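Side-chain contact in molybdopterin synthase catalytic subunit (Helicobacter pylori, PDB 3RPF), which probably converts precursor Z into molybdopterin by inserting two sulfur atoms supplied by its partner MoaD to build the dithiolene group: residues 60-65 against 76-81. Numbering follows the deposited sequence.
Sequences TWFEKW and LKMAHS
Phe62 drives its ring rim-first into the backbone of strand 74-82 while selenomethionine Met78 lies across one ring face. The leading atom, Phe62 CZ, stops 3.4 Å from Leu76 O and 3.7 Å from Lys77 CA, both near the ring plane. That oxygen is hydrogen-bonded to His66 ND1, so the ring edge meets an oxygen that already has a polar partner. Phe62 reaches the strand because CG stands anti to its backbone N (chi1 -179°). Over the face, Met78 CG sits 3.8 Å from the ring centroid, a CH-pi contact displaced toward CE1. The selenium follows obliquely, 3.6 Å from Phe62 CD1, completing a Met-aromatic pair in which the two side chains point past each other. With Met78 CG tucked between the two backbone branches (chi1 69°), an extended chi2 carries the selenium past CD1, and the bend at chi3 turns the terminal CE away from the ring.

Helix 55-71 thus packs on the mixed sheet of the alpha/beta MoaE fold, running roughly antiparallel to strand 74-82, with the short segment axes 9.1 Å apart at an angle of 151°. Leu76 and Met78 point to the helix, whereas Lys77 between them points away and forms a salt bridge with Glu24. Farther along the helix, Leu76 CD2 meets Trp65 CB at 4.0 Å and approaches the indole only obliquely, while Leu76 CG adds apolar packing against Phe62 CZ. Trp65 CD1 lies over a face of the Trp61 indole. Helix 101-118 packs against the same residues: Asp114 is hydrogen-bonded to Trp65 NE1, Phe111 meets the rings of both Phe62 and Trp65, and Phe115 touches Trp61 and Met78.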
loop_
_atom_site.group_PDB
_atom_site.type_symbol
_atom_site.label_atom_id
_atom_site.label_comp_id
_atom_site.label_asym_id
_atom_site.label_seq_id
_atom_site.Cartn_x
_atom_site.Cartn_y
_atom_site.Cartn_z
ATOM N N THR A 60 3.369 21.037 9.311
ATOM C CA THR A 60 3.544 20.632 10.707
ATOM C C THR A 60 2.800 19.335 10.988
ATOM O O THR A 60 3.366 18.396 11.571
ATOM C CB THR A 60 3.087 21.739 11.678
ATOM O OG1 THR A 60 1.694 22.008 11.487
ATOM C CG2 THR A 60 3.890 23.016 11.439
ATOM N N TRP A 61 1.539 19.271 10.573
ATOM C CA TRP A 61 0.779 18.021 10.667
ATOM C C TRP A 61 1.572 16.836 10.107
ATOM O O TRP A 61 1.689 15.778 10.746
ATOM C CB TRP A 61 -0.570 18.144 9.920
ATOM C CG TRP A 61 -1.382 16.866 9.957
ATOM C CD1 TRP A 61 -2.186 16.426 10.978
ATOM C CD2 TRP A 61 -1.451 15.854 8.935
ATOM N NE1 TRP A 61 -2.758 15.214 10.644
ATOM C CE2 TRP A 61 -2.318 14.840 9.400
ATOM C CE3 TRP A 61 -0.861 15.710 7.676
ATOM C CZ2 TRP A 61 -2.600 13.691 8.652
ATOM C CZ3 TRP A 61 -1.147 14.564 6.926
ATOM C CH2 TRP A 61 -2.011 13.577 7.417
ATOM N N PHE A 62 2.113 16.993 8.903
ATOM C CA PHE A 62 2.795 15.869 8.297
ATOM C C PHE A 62 4.098 15.578 9.032
ATOM O O PHE A 62 4.497 14.423 9.154
ATOM C CB PHE A 62 3.055 16.064 6.806
ATOM C CG PHE A 62 3.743 14.874 6.175
ATOM C CD1 PHE A 62 3.029 13.721 5.905
ATOM C CD2 PHE A 62 5.110 14.883 5.925
ATOM C CE1 PHE A 62 3.652 12.598 5.357
ATOM C CE2 PHE A 62 5.741 13.760 5.373
ATOM C CZ PHE A 62 5.009 12.623 5.093
ATOM N N GLU A 63 4.762 16.613 9.537
ATOM C CA GLU A 63 6.066 16.386 10.172
ATOM C C GLU A 63 5.919 15.477 11.386
ATOM O O GLU A 63 6.824 14.689 11.699
ATOM C CB GLU A 63 6.755 17.707 10.533
ATOM C CG GLU A 63 8.269 17.699 10.287
ATOM C CD GLU A 63 8.626 17.653 8.805
ATOM O OE1 GLU A 63 7.731 17.917 7.972
ATOM O OE2 GLU A 63 9.797 17.357 8.472
ATOM N N LYS A 64 4.777 15.564 12.068
ATOM C CA LYS A 64 4.515 14.654 13.188
ATOM C C LYS A 64 4.400 13.205 12.712
ATOM O O LYS A 64 4.882 12.296 13.376
ATOM C CB LYS A 64 3.257 15.058 13.952
ATOM N N TRP A 65 3.758 12.987 11.572
ATOM C CA TRP A 65 3.653 11.636 11.035
ATOM C C TRP A 65 5.012 11.133 10.565
ATOM O O TRP A 65 5.387 9.981 10.826
ATOM C CB TRP A 65 2.653 11.583 9.875
ATOM C CG TRP A 65 1.252 11.209 10.288
ATOM C CD1 TRP A 65 0.151 12.030 10.306
ATOM C CD2 TRP A 65 0.805 9.929 10.742
ATOM N NE1 TRP A 65 -0.952 11.330 10.741
ATOM C CE2 TRP A 65 -0.577 10.042 11.012
ATOM C CE3 TRP A 65 1.434 8.689 10.930
ATOM C CZ2 TRP A 65 -1.335 8.958 11.469
ATOM C CZ3 TRP A 65 0.677 7.622 11.382
ATOM C CH2 TRP A 65 -0.690 7.761 11.648
ATOM N N LEU A 76 8.571 7.825 5.760
ATOM C CA LEU A 76 7.254 8.165 5.247
ATOM C C LEU A 76 7.339 9.519 4.575
ATOM O O LEU A 76 7.723 10.509 5.207
ATOM C CB LEU A 76 6.252 8.200 6.396
ATOM C CG LEU A 76 4.804 8.565 6.051
ATOM C CD1 LEU A 76 4.166 7.512 5.134
ATOM C CD2 LEU A 76 3.985 8.728 7.332
ATOM N N LYS A 77 7.006 9.566 3.288
ATOM C CA LYS A 77 7.005 10.838 2.552
ATOM C C LYS A 77 5.773 10.945 1.696
ATOM O O LYS A 77 5.125 9.931 1.389
ATOM C CB LYS A 77 8.251 10.944 1.673
ATOM C CG LYS A 77 9.537 10.876 2.486
ATOM C CD LYS A 77 10.760 10.987 1.597
ATOM C CE LYS A 77 12.025 11.051 2.449
ATOM N NZ LYS A 77 13.241 11.269 1.613
HETATM N N MSE A 78 5.429 12.176 1.318
HETATM C CA MSE A 78 4.263 12.386 0.482
HETATM C C MSE A 78 4.437 13.580 -0.452
HETATM O O MSE A 78 5.325 14.436 -0.261
HETATM C CB MSE A 78 3.023 12.596 1.355
HETATM C CG MSE A 78 3.053 13.921 2.130
HETATM SE SE MSE A 78 1.295 14.427 2.819
HETATM C CE MSE A 78 0.523 15.048 1.148
ATOM N N ALA A 79 3.586 13.622 -1.470
ATOM C CA ALA A 79 3.516 14.753 -2.377
ATOM C C ALA A 79 2.055 14.953 -2.687
ATOM O O ALA A 79 1.291 13.991 -2.712
ATOM C CB ALA A 79 4.274 14.466 -3.654
ATOM N N HIS A 80 1.660 16.196 -2.931
ATOM C CA HIS A 80 0.267 16.481 -3.234
ATOM C C HIS A 80 0.208 17.646 -4.202
ATOM O O HIS A 80 1.045 18.550 -4.137
ATOM C CB HIS A 80 -0.511 16.805 -1.950
ATOM C CG HIS A 80 -1.988 16.633 -2.085
ATOM N ND1 HIS A 80 -2.767 17.445 -2.882
ATOM C CD2 HIS A 80 -2.841 15.728 -1.532
ATOM C CE1 HIS A 80 -4.026 17.051 -2.821
ATOM N NE2 HIS A 80 -4.096 16.011 -2.006
ATOM N N SER A 81 -0.767 17.616 -5.108
ATOM C CA SER A 81 -0.961 18.702 -6.064
ATOM C C SER A 81 -1.619 19.926 -5.435
ATOM O O SER A 81 -2.417 19.806 -4.508
ATOM C CB SER A 81 -1.836 18.226 -7.217
ATOM O OG SER A 81 -1.181 17.238 -8.000
#